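Local coordinates for protein phosphoribosylamine--glycine ligase (Thermotoga maritima, PDB 1VKZ) that catalyses the ATP-dependent joining of glycine to 5-phosphoribosylamine, giving glycinamide ribonucleotide in de novo purine biosynthesis, at residues A[102-107]-A[149-154]. Numbering follows the deposited sequence.
Sequences RLEGSK and DGLARG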
ATOM      1  N   ARG A 102       2.498  14.995  -2.281  1.00 42.35           N
ATOM      2  CA  ARG A 102       3.407  15.057  -3.456  1.00 44.88           C
ATOM      3  C   ARG A 102       4.590  14.105  -3.334  1.00 44.67           C
ATOM      4  O   ARG A 102       5.225  13.745  -4.325  1.00 47.92           O
ATOM      5  CB  ARG A 102       4.039  16.424  -3.610  1.00 43.88           C
ATOM      6  CG  ARG A 102       3.162  17.536  -3.849  1.00 46.08           C
ATOM      7  CD  ARG A 102       3.969  18.777  -4.174  1.00 58.04           C
ATOM      8  NE  ARG A 102       4.413  18.762  -5.574  1.00 63.07           N
ATOM      9  CZ  ARG A 102       5.399  19.499  -6.080  1.00 62.69           C
ATOM     10  NH1 ARG A 102       6.094  20.328  -5.308  1.00 62.66           N
ATOM     11  NH2 ARG A 102       5.693  19.389  -7.373  1.00 59.34           N
ATOM     12  N   LEU A 103       4.930  13.740  -2.109  1.00 44.93           N
ATOM     13  CA  LEU A 103       5.941  12.755  -1.884  1.00 43.78           C
ATOM     14  C   LEU A 103       5.576  11.456  -2.583  1.00 44.57           C
ATOM     15  O   LEU A 103       6.487  10.780  -3.079  1.00 47.09           O
ATOM     16  CB  LEU A 103       6.119  12.514  -0.393  1.00 43.14           C
ATOM     17  CG  LEU A 103       6.825  13.582   0.403  1.00 43.17           C
ATOM     18  CD1 LEU A 103       6.943  13.089   1.827  1.00 51.52           C
ATOM     19  CD2 LEU A 103       8.201  13.892  -0.128  1.00 50.78           C
ATOM     20  N   GLU A 104       4.275  11.093  -2.593  1.00 43.09           N
ATOM     21  CA  GLU A 104       3.800   9.939  -3.353  1.00 43.94           C
ATOM     22  C   GLU A 104       3.372  10.358  -4.747  1.00 44.23           C
ATOM     23  O   GLU A 104       3.614   9.640  -5.700  1.00 46.49           O
ATOM     24  CB  GLU A 104       2.650   9.167  -2.671  1.00 43.93           C
ATOM     25  CG  GLU A 104       2.261   7.880  -3.451  1.00 45.14           C
ATOM     26  CD  GLU A 104       1.069   7.043  -2.900  1.00 49.03           C
ATOM     27  OE1 GLU A 104       0.797   6.945  -1.673  1.00 44.23           O
ATOM     28  OE2 GLU A 104       0.397   6.412  -3.742  1.00 63.71           O
ATOM     29  N   GLY A 105       2.749  11.522  -4.868  1.00 45.18           N
ATOM     30  CA  GLY A 105       2.094  11.944  -6.115  1.00 44.25           C
ATOM     31  C   GLY A 105       2.991  12.364  -7.273  1.00 40.00           C
ATOM     32  O   GLY A 105       2.583  12.284  -8.425  1.00 41.26           O
ATOM     33  N   SER A 106       4.163  12.867  -6.939  1.00 39.26           N
ATOM     34  CA  SER A 106       5.171  13.293  -7.867  1.00 40.02           C
ATOM     35  C   SER A 106       6.478  12.600  -7.512  1.00 40.92           C
ATOM     36  O   SER A 106       7.173  13.016  -6.573  1.00 41.45           O
ATOM     37  CB  SER A 106       5.382  14.791  -7.768  1.00 39.96           C
ATOM     38  OG  SER A 106       6.420  15.218  -8.642  1.00 42.63           O
ATOM     39  N   LYS A 107       6.810  11.553  -8.267  1.00 40.73           N
ATOM     40  CA  LYS A 107       8.037  10.847  -8.061  1.00 41.03           C
ATOM     41  C   LYS A 107       9.255  11.740  -8.317  1.00 39.48           C
ATOM     42  O   LYS A 107      10.287  11.534  -7.722  1.00 38.44           O
ATOM     43  CB  LYS A 107       8.053   9.588  -8.908  1.00 43.65           C
ATOM     44  CG  LYS A 107       7.201   8.488  -8.339  1.00 45.31           C
ATOM     45  CD  LYS A 107       7.370   7.158  -9.097  1.00 47.48           C
ATOM     46  CE  LYS A 107       6.460   6.048  -8.526  1.00 50.32           C
ATOM     47  NZ  LYS A 107       7.018   5.561  -7.228  1.00 64.00           N
ATOM     48  N   ASP A 149       6.414  10.232 -13.280  1.00 40.79           N
ATOM     49  CA  ASP A 149       6.268  11.204 -12.201  1.00 43.09           C
ATOM     50  C   ASP A 149       4.976  10.990 -11.426  1.00 43.72           C
ATOM     51  O   ASP A 149       4.991  10.936 -10.198  1.00 43.93           O
ATOM     52  CB  ASP A 149       6.288  12.657 -12.704  1.00 44.16           C
ATOM     53  CG  ASP A 149       6.264  13.686 -11.537  1.00 42.61           C
ATOM     54  OD1 ASP A 149       6.737  13.350 -10.439  1.00 56.29           O
ATOM     55  OD2 ASP A 149       5.828  14.846 -11.615  1.00 40.35           O
ATOM     56  N   GLY A 150       3.870  10.887 -12.152  1.00 44.52           N
ATOM     57  CA  GLY A 150       2.562  10.831 -11.542  1.00 45.74           C
ATOM     58  C   GLY A 150       2.120   9.445 -11.169  1.00 47.66           C
ATOM     59  O   GLY A 150       2.809   8.449 -11.405  1.00 48.10           O
ATOM     60  N   LEU A 151       0.955   9.398 -10.545  1.00 50.12           N
ATOM     61  CA  LEU A 151       0.324   8.139 -10.168  1.00 52.58           C
ATOM     62  C   LEU A 151      -0.021   7.375 -11.437  1.00 53.59           C
ATOM     63  O   LEU A 151      -0.466   7.970 -12.436  1.00 52.52           O
ATOM     64  CB  LEU A 151      -0.942   8.414  -9.371  1.00 55.08           C
ATOM     65  CG  LEU A 151      -0.784   9.343  -8.163  1.00 57.53           C
ATOM     66  CD1 LEU A 151      -2.162   9.753  -7.670  1.00 60.72           C
ATOM     67  CD2 LEU A 151       0.015   8.640  -7.078  1.00 57.74           C
ATOM     68  N   ALA A 152       0.248   6.074 -11.420  1.00 54.51           N
ATOM     69  CA  ALA A 152      -0.034   5.205 -12.576  1.00 56.07           C
ATOM     70  C   ALA A 152      -0.807   3.975 -12.124  1.00 56.77           C
ATOM     71  O   ALA A 152      -0.875   2.966 -12.842  1.00 57.93           O
ATOM     72  CB  ALA A 152       1.278   4.800 -13.283  1.00 56.15           C
ATOM     73  N   ARG A 153      -1.429   4.093 -10.948  1.00 57.46           N
ATOM     74  CA  ARG A 153      -1.966   2.952 -10.229  1.00 57.41           C
ATOM     75  C   ARG A 153      -0.830   1.948 -10.083  1.00 57.54           C
ATOM     76  O   ARG A 153      -0.967   0.793 -10.475  1.00 58.66           O
ATOM     77  CB  ARG A 153      -3.153   2.342 -10.996  1.00 58.91           C
ATOM     78  N   GLY A 154       0.308   2.415  -9.555  1.00 58.20           N
ATOM     79  CA  GLY A 154       1.502   1.578  -9.401  1.00 57.59           C
ATOM     80  C   GLY A 154       1.758   0.676 -10.598  1.00 58.71           C
ATOM     81  O   GLY A 154       2.058  -0.507 -10.435  1.00 61.43           O
TER
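With CG of Asp-149 anti to its backbone N (chi1 -175°) and OG of Ser-106 likewise anti to its own (chi1 177°), carboxylate and hydroxyl come together at the start of helix 107-116. Ser-106 is the N-cap of that helix: its OG accepts from the N of Tyr-109 and donates to Asp-149 OD1 over 2.6 Å, meeting the syn lone pair. OD1 also accepts from the N of Val-108, so one carboxylate oxygen grips both the cap and the first turn. The backbone adds a nearly straight bond, Lys-107 N to Asp-149 O at 2.7 Å, which arrives in the carbonyl plane on a lone pair. A CA-H...O contact follows, with Gly-150 CA 3.4 Å from Gly-105 O. Farther along, Leu-151 crosses Glu-104 at about a right angle and rests its CD2 4.0 Å from Gly-105 CA. An alanine in place of Asp-149 would remove both OD1 bonds and would probably loosen the loop from the helix start. The extended Glu-104 chain carries OE1 to the N of Val-288, while Lys-107 NZ forms a salt bridge with Glu-285, a predicted magnesium ligand. Residues 149-154 belong to the predicted ATP-binding region of the ATP-grasp domain, so the contact ties this loop to a helix junction beside the probable metal site, and the amino end of helix 107-116 would probably stabilise the negative charge of Asp-149.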